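Local coordinates for DUF4973 domain-containing protein (Bacteroides thetaiotaomicron, PDB 4QNI) that is of unknown function but has two domains and is probably an auxiliary nutrient-binding protein of a gut bacterium, at residues 293-298 with 307-312; 230-235 with 251-256; 170-175 with 316-321. All coordinates share one frame; numbering follows the deposited sequence.

Contact 1: residues 293-298 with 307-312; sequences DYYFNY and RYHVKG. With EDO (1,2-ethanediol), chain E.
Tyr295 lays its ring face to face on the imidazole of His309, the centroids of the two rings 3.9 Å apart and their planes only 16° from parallel. Tyr295 CZ sits over the centre of the imidazole and His309 CD2 over that of the phenol. His309 CG, anti to its backbone N (chi1 -172°), is thereby brought under the Tyr295 ring. The histidine cannot easily turn: its NE2 donates to Asp293 OD1 at 2.6 Å, nearly in the imidazole plane and on the syn side of the carboxylate, though tilted 33° out of the carboxylate plane, and its ND1 is bonded to Glu196. The other carboxylate oxygen, Asp293 OD2, reaches Lys311 NZ through a water. At the far end of this face Arg307 NH1, which also bonds Gly258 O, donates to Asn297 OD1 at 2.8 Å from above the amide's carbonyl plane.

The opposite face is mainly aromatic and aliphatic. Val310 CB rides over the Tyr294 ring, 3.8 Å from its centroid, and Val310 CG2 touches the edge of Phe296 at CE1 (3.8 Å). Tyr294 OH bonds ethanediol O1 and Gly221 N. Tyr294 with Val310 and Phe296 with Tyr308 are hydrogen-bonded pairs and the stacked residues a non-hydrogen-bonded one, the alternation of an antiparallel beta hairpin, here strands 282-298 and 306-321 of the large C-terminal sheet.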
# COMPACT_ATOMS: atom_id res chain seq x y z
N ASP A 293 38.43 0.94 -19.54
CA ASP A 293 38.82 -0.35 -20.05
C ASP A 293 39.82 -1.00 -19.09
O ASP A 293 40.99 -0.61 -19.05
CB ASP A 293 39.42 -0.19 -21.48
CG ASP A 293 39.54 -1.49 -22.26
OD1 ASP A 293 39.55 -2.57 -21.63
OD2 ASP A 293 39.73 -1.43 -23.48
N TYR A 294 39.36 -1.97 -18.31
CA TYR A 294 40.23 -2.68 -17.38
C TYR A 294 39.77 -4.13 -17.15
O TYR A 294 38.63 -4.53 -17.47
CB TYR A 294 40.40 -1.92 -16.04
CG TYR A 294 39.16 -1.85 -15.18
CD1 TYR A 294 38.85 -2.87 -14.28
CD2 TYR A 294 38.36 -0.72 -15.18
CE1 TYR A 294 37.71 -2.80 -13.47
CE2 TYR A 294 37.21 -0.64 -14.39
CZ TYR A 294 36.90 -1.68 -13.52
OH TYR A 294 35.80 -1.60 -12.72
N TYR A 295 40.69 -4.89 -16.58
CA TYR A 295 40.55 -6.29 -16.22
C TYR A 295 40.84 -6.51 -14.73
O TYR A 295 41.75 -5.88 -14.19
CB TYR A 295 41.54 -7.13 -17.01
CG TYR A 295 41.33 -7.16 -18.50
CD1 TYR A 295 41.91 -6.20 -19.32
CD2 TYR A 295 40.66 -8.22 -19.10
CE1 TYR A 295 41.77 -6.25 -20.71
CE2 TYR A 295 40.55 -8.30 -20.49
CZ TYR A 295 41.09 -7.31 -21.29
OH TYR A 295 40.97 -7.38 -22.65
N PHE A 296 40.14 -7.46 -14.09
CA PHE A 296 40.42 -7.83 -12.70
C PHE A 296 39.91 -9.23 -12.42
O PHE A 296 39.02 -9.71 -13.13
CB PHE A 296 39.82 -6.81 -11.69
CG PHE A 296 38.34 -6.98 -11.43
CD1 PHE A 296 37.40 -6.47 -12.31
CD2 PHE A 296 37.89 -7.65 -10.29
CE1 PHE A 296 36.04 -6.63 -12.07
CE2 PHE A 296 36.53 -7.82 -10.06
CZ PHE A 296 35.61 -7.29 -10.94
N ASN A 297 40.41 -9.85 -11.34
CA ASN A 297 39.98 -11.18 -10.91
C ASN A 297 39.06 -11.09 -9.71
O ASN A 297 39.43 -10.52 -8.68
CB ASN A 297 41.19 -12.05 -10.54
CG ASN A 297 42.16 -12.34 -11.66
OD1 ASN A 297 41.78 -12.56 -12.81
ND2 ASN A 297 43.44 -12.40 -11.34
N TYR A 298 37.85 -11.63 -9.84
CA TYR A 298 36.95 -11.73 -8.71
C TYR A 298 37.16 -13.14 -8.13
O TYR A 298 37.25 -14.10 -8.90
CB TYR A 298 35.48 -11.45 -9.08
CG TYR A 298 34.58 -11.60 -7.88
CD1 TYR A 298 34.68 -10.75 -6.79
CD2 TYR A 298 33.69 -12.67 -7.78
CE1 TYR A 298 33.93 -10.95 -5.63
CE2 TYR A 298 32.90 -12.86 -6.64
CZ TYR A 298 33.03 -12.00 -5.57
OH TYR A 298 32.27 -12.18 -4.43
N ARG A 307 37.93 -13.94 -14.06
CA ARG A 307 38.56 -12.75 -14.63
C ARG A 307 37.56 -11.96 -15.48
O ARG A 307 37.07 -12.44 -16.51
CB ARG A 307 39.80 -13.12 -15.44
CG ARG A 307 40.55 -11.89 -15.91
CD ARG A 307 42.01 -12.22 -16.12
NE ARG A 307 42.82 -11.03 -16.39
CZ ARG A 307 43.29 -10.21 -15.46
NH1 ARG A 307 43.01 -10.41 -14.18
NH2 ARG A 307 44.04 -9.17 -15.81
N TYR A 308 37.25 -10.74 -15.03
CA TYR A 308 36.31 -9.87 -15.73
C TYR A 308 36.99 -8.82 -16.55
O TYR A 308 38.04 -8.31 -16.14
CB TYR A 308 35.39 -9.16 -14.74
CG TYR A 308 34.34 -10.06 -14.13
CD1 TYR A 308 33.18 -10.37 -14.83
CD2 TYR A 308 34.51 -10.60 -12.86
CE1 TYR A 308 32.20 -11.19 -14.27
CE2 TYR A 308 33.54 -11.42 -12.29
CZ TYR A 308 32.38 -11.71 -13.00
OH TYR A 308 31.40 -12.52 -12.47
N HIS A 309 36.39 -8.49 -17.70
CA HIS A 309 36.75 -7.38 -18.55
C HIS A 309 35.62 -6.35 -18.44
O HIS A 309 34.49 -6.60 -18.85
CB HIS A 309 37.01 -7.81 -20.01
CG HIS A 309 37.56 -6.71 -20.87
ND1 HIS A 309 37.74 -6.88 -22.23
CD2 HIS A 309 37.97 -5.46 -20.54
CE1 HIS A 309 38.24 -5.74 -22.69
NE2 HIS A 309 38.39 -4.85 -21.70
N VAL A 310 35.94 -5.22 -17.81
CA VAL A 310 35.02 -4.09 -17.58
C VAL A 310 35.38 -3.02 -18.61
O VAL A 310 36.54 -2.62 -18.67
CB VAL A 310 35.16 -3.59 -16.12
CG1 VAL A 310 34.21 -2.43 -15.82
CG2 VAL A 310 34.98 -4.75 -15.14
N LYS A 311 34.40 -2.59 -19.43
CA LYS A 311 34.68 -1.65 -20.51
C LYS A 311 33.46 -0.81 -20.90
O LYS A 311 32.34 -1.30 -20.87
CB LYS A 311 35.16 -2.46 -21.74
CG LYS A 311 35.68 -1.66 -22.90
CD LYS A 311 36.06 -2.60 -24.00
CE LYS A 311 36.44 -1.90 -25.28
NZ LYS A 311 36.86 -2.88 -26.32
N GLY A 312 33.72 0.45 -21.30
CA GLY A 312 32.67 1.35 -21.73
C GLY A 312 32.70 2.76 -21.18
O GLY A 312 33.75 3.34 -20.86
C1 EDO E . 33.19 1.12 -12.85
O1 EDO E . 34.50 0.61 -12.78
C2 EDO E . 32.37 0.35 -13.86
O2 EDO E . 32.11 -0.96 -13.38
O HOH W 1 39.68 -3.75 -24.98

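Contact 2: residues 230-235 with 251-256; sequences RRKYKI and CDNAEE. With EDO (1,2-ethanediol), chain G.
The flat carboxamide of Asn253 faces the backbone of Lys232: ND2 points an N-H, in the plane of its amide, at Lys232 O, 2.8 Å away and almost straight (171°), approaching with a 30° tilt from the carbonyl plane. The second N-H goes to the carboxylate of Glu256, where Asn253 ND2 and Glu256 OE1 are 3.0 Å apart; again the acceptor is near the amide plane, but the nitrogen stands above the plane of the carboxylate. On the other branch, Asn253 OD1 accepts from a water 2.7 Å off that also donates to Arg231 O and accepts from Lys234 N. The ring of Tyr233 has Lys232 CB over one face, toward the rim.

CG of Asn253 lies between its own backbone N and carbonyl carbon (chi1 62°), which sets it on the side facing Lys232 O, and the amide is gripped by three partners. Glu256 also serves the lysine, whose chain crosses it at about a right angle: Lys232 CE comes within 3.4 Å of Glu256 OE2, and NZ makes only a long salt bridge with that oxygen, 3.8 Å. Farther along, Cys251 SG packs 4.0 Å from Ile235 CD1, and a second water links Lys234 O with Asp252 N. Lys234 NZ turns to Asp131 in a salt bridge and to an ethanediol.

The chemistry is mainly polar and partly water-mediated: one asparagine NH2, donating to a carbonyl and a carboxylate, ties the loop following strand 244-250 to the 3-10 turn at 231-232 that leads into strand 234-240, and the long ion pair is probably weaker than these hydrogen bonds.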
# COMPACT_ATOMS: atom_id res chain seq x y z
N ARG A 230 33.82 -6.42 -0.62
CA ARG A 230 33.91 -5.09 -1.27
C ARG A 230 35.31 -4.50 -1.34
O ARG A 230 35.78 -4.08 -2.40
CB ARG A 230 33.13 -4.03 -0.42
CG ARG A 230 31.66 -4.05 -0.45
CD ARG A 230 31.03 -2.81 0.16
NE ARG A 230 31.43 -2.45 1.51
CZ ARG A 230 30.93 -2.98 2.63
NH1 ARG A 230 30.07 -3.99 2.56
NH2 ARG A 230 31.33 -2.54 3.81
N ARG A 231 35.91 -4.33 -0.13
CA ARG A 231 37.15 -3.61 0.18
C ARG A 231 38.35 -4.13 -0.63
O ARG A 231 39.30 -3.37 -0.87
CB ARG A 231 37.43 -3.66 1.70
CG ARG A 231 36.32 -2.97 2.54
CD ARG A 231 36.45 -3.34 4.01
NE ARG A 231 35.45 -2.70 4.88
CZ ARG A 231 34.24 -3.20 5.16
NH1 ARG A 231 33.82 -4.31 4.56
NH2 ARG A 231 33.42 -2.57 6.01
N LYS A 232 38.29 -5.38 -1.09
CA LYS A 232 39.33 -5.98 -1.93
C LYS A 232 39.22 -5.48 -3.39
O LYS A 232 40.15 -5.67 -4.17
CB LYS A 232 39.19 -7.53 -1.90
CG LYS A 232 40.21 -8.28 -1.05
CD LYS A 232 40.08 -9.83 -1.17
CE LYS A 232 40.82 -10.45 -2.36
NZ LYS A 232 40.96 -11.93 -2.23
N TYR A 233 38.08 -4.84 -3.76
CA TYR A 233 37.81 -4.45 -5.15
C TYR A 233 37.54 -2.93 -5.40
O TYR A 233 36.67 -2.61 -6.21
CB TYR A 233 36.62 -5.29 -5.65
CG TYR A 233 36.88 -6.78 -5.50
CD1 TYR A 233 37.70 -7.45 -6.41
CD2 TYR A 233 36.35 -7.50 -4.43
CE1 TYR A 233 37.97 -8.81 -6.26
CE2 TYR A 233 36.62 -8.86 -4.28
CZ TYR A 233 37.44 -9.51 -5.19
OH TYR A 233 37.72 -10.84 -5.05
N LYS A 234 38.35 -2.02 -4.81
CA LYS A 234 38.17 -0.58 -5.05
C LYS A 234 38.98 -0.08 -6.26
O LYS A 234 40.21 -0.22 -6.29
CB LYS A 234 38.51 0.26 -3.81
CG LYS A 234 37.60 -0.05 -2.62
CD LYS A 234 38.22 0.40 -1.32
CE LYS A 234 37.99 1.87 -1.03
NZ LYS A 234 38.82 2.29 0.10
N ILE A 235 38.28 0.53 -7.23
CA ILE A 235 38.90 1.08 -8.43
C ILE A 235 38.82 2.62 -8.34
O ILE A 235 37.73 3.19 -8.35
CB ILE A 235 38.22 0.53 -9.73
CG1 ILE A 235 38.16 -1.03 -9.76
CG2 ILE A 235 38.88 1.11 -10.99
CD1 ILE A 235 39.52 -1.87 -9.50
N CYS A 251 44.27 1.02 -8.92
CA CYS A 251 43.87 0.08 -7.89
C CYS A 251 45.03 -0.09 -6.94
O CYS A 251 46.11 -0.50 -7.37
CB CYS A 251 43.46 -1.24 -8.53
SG CYS A 251 42.88 -2.47 -7.35
N ASP A 252 44.83 0.24 -5.65
CA ASP A 252 45.89 0.17 -4.63
C ASP A 252 46.32 -1.27 -4.32
O ASP A 252 47.47 -1.47 -3.94
CB ASP A 252 45.46 0.91 -3.36
CG ASP A 252 45.52 2.43 -3.50
OD1 ASP A 252 46.27 2.92 -4.37
OD2 ASP A 252 44.85 3.12 -2.70
N ASN A 253 45.44 -2.26 -4.52
CA ASN A 253 45.79 -3.68 -4.36
C ASN A 253 45.70 -4.38 -5.73
O ASN A 253 45.13 -5.47 -5.84
CB ASN A 253 44.92 -4.37 -3.29
CG ASN A 253 43.46 -4.41 -3.61
OD1 ASN A 253 42.87 -3.43 -4.13
ND2 ASN A 253 42.85 -5.55 -3.34
N ALA A 254 46.27 -3.76 -6.77
CA ALA A 254 46.30 -4.26 -8.15
C ALA A 254 46.81 -5.72 -8.27
O ALA A 254 46.17 -6.53 -8.96
CB ALA A 254 47.16 -3.36 -9.01
N GLU A 255 47.95 -6.04 -7.61
CA GLU A 255 48.59 -7.37 -7.67
C GLU A 255 47.71 -8.49 -7.09
O GLU A 255 47.75 -9.61 -7.60
CB GLU A 255 49.96 -7.38 -6.95
CG GLU A 255 50.94 -6.31 -7.42
CD GLU A 255 51.33 -6.35 -8.88
OE1 GLU A 255 52.22 -7.16 -9.24
OE2 GLU A 255 50.77 -5.56 -9.67
N GLU A 256 46.94 -8.19 -6.05
CA GLU A 256 46.07 -9.15 -5.39
C GLU A 256 44.90 -9.60 -6.29
O GLU A 256 44.61 -10.80 -6.34
CB GLU A 256 45.55 -8.54 -4.08
CG GLU A 256 44.76 -9.52 -3.22
CD GLU A 256 44.23 -8.98 -1.90
OE1 GLU A 256 44.20 -7.75 -1.72
OE2 GLU A 256 43.84 -9.82 -1.05
C1 EDO G . 40.10 5.41 -0.26
O1 EDO G . 38.70 5.21 -0.09
C2 EDO G . 40.63 6.42 0.78
O2 EDO G . 40.83 5.78 2.03
O HOH W 2 40.67 -2.44 -2.87
O HOH W 3 42.07 1.13 -5.00

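Contact 3: residues 170-175 with 316-321; sequences DYSGDY and LSRDIN. With EDO (1,2-ethanediol), chain J; EDO (1,2-ethanediol), chain F.
This is a buried packing contact without backbone pairing, in which the short strand 173-176 and the turn before it lie against strand 306-321, the two strand segments running at 132° with 6.2 Å between their axes. Leu316 CB stands over one face of the Tyr175 ring, 3.6 Å from the centroid, in a CH-pi contact. Its CG, anti to the backbone N (chi1 176°), heads for 172-174, where the methyls part: CD1 touches Asp174 O (3.5 Å) and CD2 touches Ser172 O (3.4 Å). In the antiparallel C-terminal sheet 173-176 is an outermost strand, paired with 205-210; the sheet evidently curls, since this strand packs on 306-321, several strands away in the order. Tyr175 OH donates to Tyr171 O at 2.6 Å, which pins the ring; an alanine in place of Tyr175 would probably leave Tyr171 O without that hydroxyl and open a gap beside Leu316 CB. At the backbone angles of Gly173 (phi 138°) a CB would jam against the preceding carbonyl O and press on Leu316 CD1. Arg318 NH2 donates to a lone pair of Ser172 O at 2.9 Å, in the guanidinium plane, and also to Asn169 O, while NH1 reaches Asp170 OD1 through a water.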
# COMPACT_ATOMS: atom_id res chain seq x y z
N ASP A 170 32.40 17.06 -7.52
CA ASP A 170 31.77 17.28 -8.84
C ASP A 170 31.54 15.99 -9.63
O ASP A 170 30.89 16.02 -10.64
CB ASP A 170 32.64 18.24 -9.70
CG ASP A 170 32.79 19.66 -9.16
OD1 ASP A 170 31.92 20.09 -8.38
OD2 ASP A 170 33.75 20.34 -9.56
N TYR A 171 32.06 14.87 -9.17
CA TYR A 171 32.10 13.64 -9.95
C TYR A 171 31.50 12.43 -9.29
O TYR A 171 31.66 11.32 -9.80
CB TYR A 171 33.60 13.31 -10.24
CG TYR A 171 34.43 14.52 -10.59
CD1 TYR A 171 34.35 15.12 -11.85
CD2 TYR A 171 35.26 15.12 -9.64
CE1 TYR A 171 35.06 16.29 -12.15
CE2 TYR A 171 36.01 16.26 -9.94
CZ TYR A 171 35.91 16.84 -11.20
OH TYR A 171 36.63 17.98 -11.46
N SER A 172 30.85 12.62 -8.14
CA SER A 172 30.34 11.49 -7.39
C SER A 172 28.82 11.40 -7.41
O SER A 172 28.11 12.38 -7.61
CB SER A 172 30.83 11.56 -5.95
OG SER A 172 30.34 12.73 -5.33
N GLY A 173 28.35 10.21 -7.12
CA GLY A 173 26.95 9.87 -7.07
C GLY A 173 26.76 8.52 -7.73
O GLY A 173 27.73 7.78 -7.94
N ASP A 174 25.50 8.24 -8.08
CA ASP A 174 25.11 6.99 -8.70
C ASP A 174 25.10 7.17 -10.21
O ASP A 174 24.19 7.77 -10.81
CB ASP A 174 23.76 6.45 -8.14
CG ASP A 174 23.82 6.09 -6.65
OD1 ASP A 174 24.92 6.08 -6.07
OD2 ASP A 174 22.75 5.82 -6.07
N TYR A 175 26.15 6.66 -10.81
CA TYR A 175 26.32 6.67 -12.26
C TYR A 175 25.41 5.67 -12.89
O TYR A 175 25.08 4.66 -12.27
CB TYR A 175 27.77 6.29 -12.60
CG TYR A 175 28.77 7.41 -12.50
CD1 TYR A 175 29.32 7.77 -11.26
CD2 TYR A 175 29.28 8.02 -13.64
CE1 TYR A 175 30.29 8.78 -11.17
CE2 TYR A 175 30.28 8.98 -13.56
CZ TYR A 175 30.74 9.39 -12.32
OH TYR A 175 31.65 10.43 -12.28
N LEU A 316 27.01 10.09 -15.27
CA LEU A 316 26.39 10.60 -14.08
C LEU A 316 25.55 11.80 -14.45
O LEU A 316 26.05 12.71 -15.08
CB LEU A 316 27.45 11.01 -13.06
CG LEU A 316 26.93 11.67 -11.77
CD1 LEU A 316 26.21 10.67 -10.90
CD2 LEU A 316 28.08 12.41 -11.02
N SER A 317 24.29 11.82 -14.03
CA SER A 317 23.39 12.97 -14.21
C SER A 317 23.07 13.58 -12.82
O SER A 317 22.89 12.86 -11.84
CB SER A 317 22.12 12.59 -14.95
OG SER A 317 21.42 11.56 -14.29
N ARG A 318 23.03 14.87 -12.75
CA ARG A 318 22.75 15.60 -11.53
C ARG A 318 21.79 16.71 -11.87
O ARG A 318 22.06 17.49 -12.79
CB ARG A 318 24.06 16.12 -10.92
CG ARG A 318 23.90 16.66 -9.54
CD ARG A 318 25.20 17.16 -8.95
NE ARG A 318 26.07 16.08 -8.47
CZ ARG A 318 27.24 16.29 -7.88
NH1 ARG A 318 27.67 17.53 -7.67
NH2 ARG A 318 28.00 15.27 -7.50
N ASP A 319 20.67 16.78 -11.18
CA ASP A 319 19.69 17.81 -11.47
C ASP A 319 19.86 18.95 -10.54
O ASP A 319 19.85 18.77 -9.32
CB ASP A 319 18.26 17.25 -11.42
CG ASP A 319 18.07 16.11 -12.40
OD1 ASP A 319 18.46 16.27 -13.58
OD2 ASP A 319 17.65 15.02 -11.95
N ILE A 320 20.06 20.13 -11.13
CA ILE A 320 20.28 21.38 -10.43
C ILE A 320 19.07 22.26 -10.66
O ILE A 320 18.78 22.65 -11.79
CB ILE A 320 21.59 22.08 -10.91
CG1 ILE A 320 22.81 21.10 -11.07
CG2 ILE A 320 21.92 23.32 -10.08
CD1 ILE A 320 23.37 20.44 -9.86
N ASN A 321 18.36 22.56 -9.58
CA ASN A 321 17.19 23.43 -9.59
C ASN A 321 17.70 24.83 -9.34
O ASN A 321 18.00 25.15 -8.20
CB ASN A 321 16.19 22.98 -8.49
CG ASN A 321 14.94 23.82 -8.35
OD1 ASN A 321 14.86 24.97 -8.79
ND2 ASN A 321 13.92 23.26 -7.72
C1 EDO J . 23.35 10.47 -6.95
O1 EDO J . 22.07 10.23 -6.35
C2 EDO J . 23.25 10.78 -8.49
O2 EDO J . 23.03 12.18 -8.82
C1 EDO F . 29.03 18.73 -11.62
O1 EDO F . 28.48 17.50 -12.07
C2 EDO F . 27.97 19.50 -10.78
O2 EDO F . 28.50 20.75 -10.33
O HOH W 4 29.95 19.26 -6.73
O HOH W 5 23.26 9.18 -12.78

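How the contacts relate
All three contacts reach the same antiparallel sheet. Contacts 1 and 2 touch: Tyr233 packs against Tyr298, Phe296 and the Asn297 carbonyl, and Ile235 lies beside Tyr294. Contact 3 lies about 24 Å from contact 1 and 25 Å from contact 2, centre to centre, yet it shares strand 306-321 with contact 1, whose segment 307-312 leads, past a corner at Gly312 and a few more residues, into 316-321. Contacts 1 and 3 are largely buried; contact 2 is only partly so. Their chemistry follows: regular strand pairing with aromatic packing in contact 1, a side-chain amide and waters in contact 2, and a leucine, a tyrosine face and an arginine-to-carbonyl bond in contact 3.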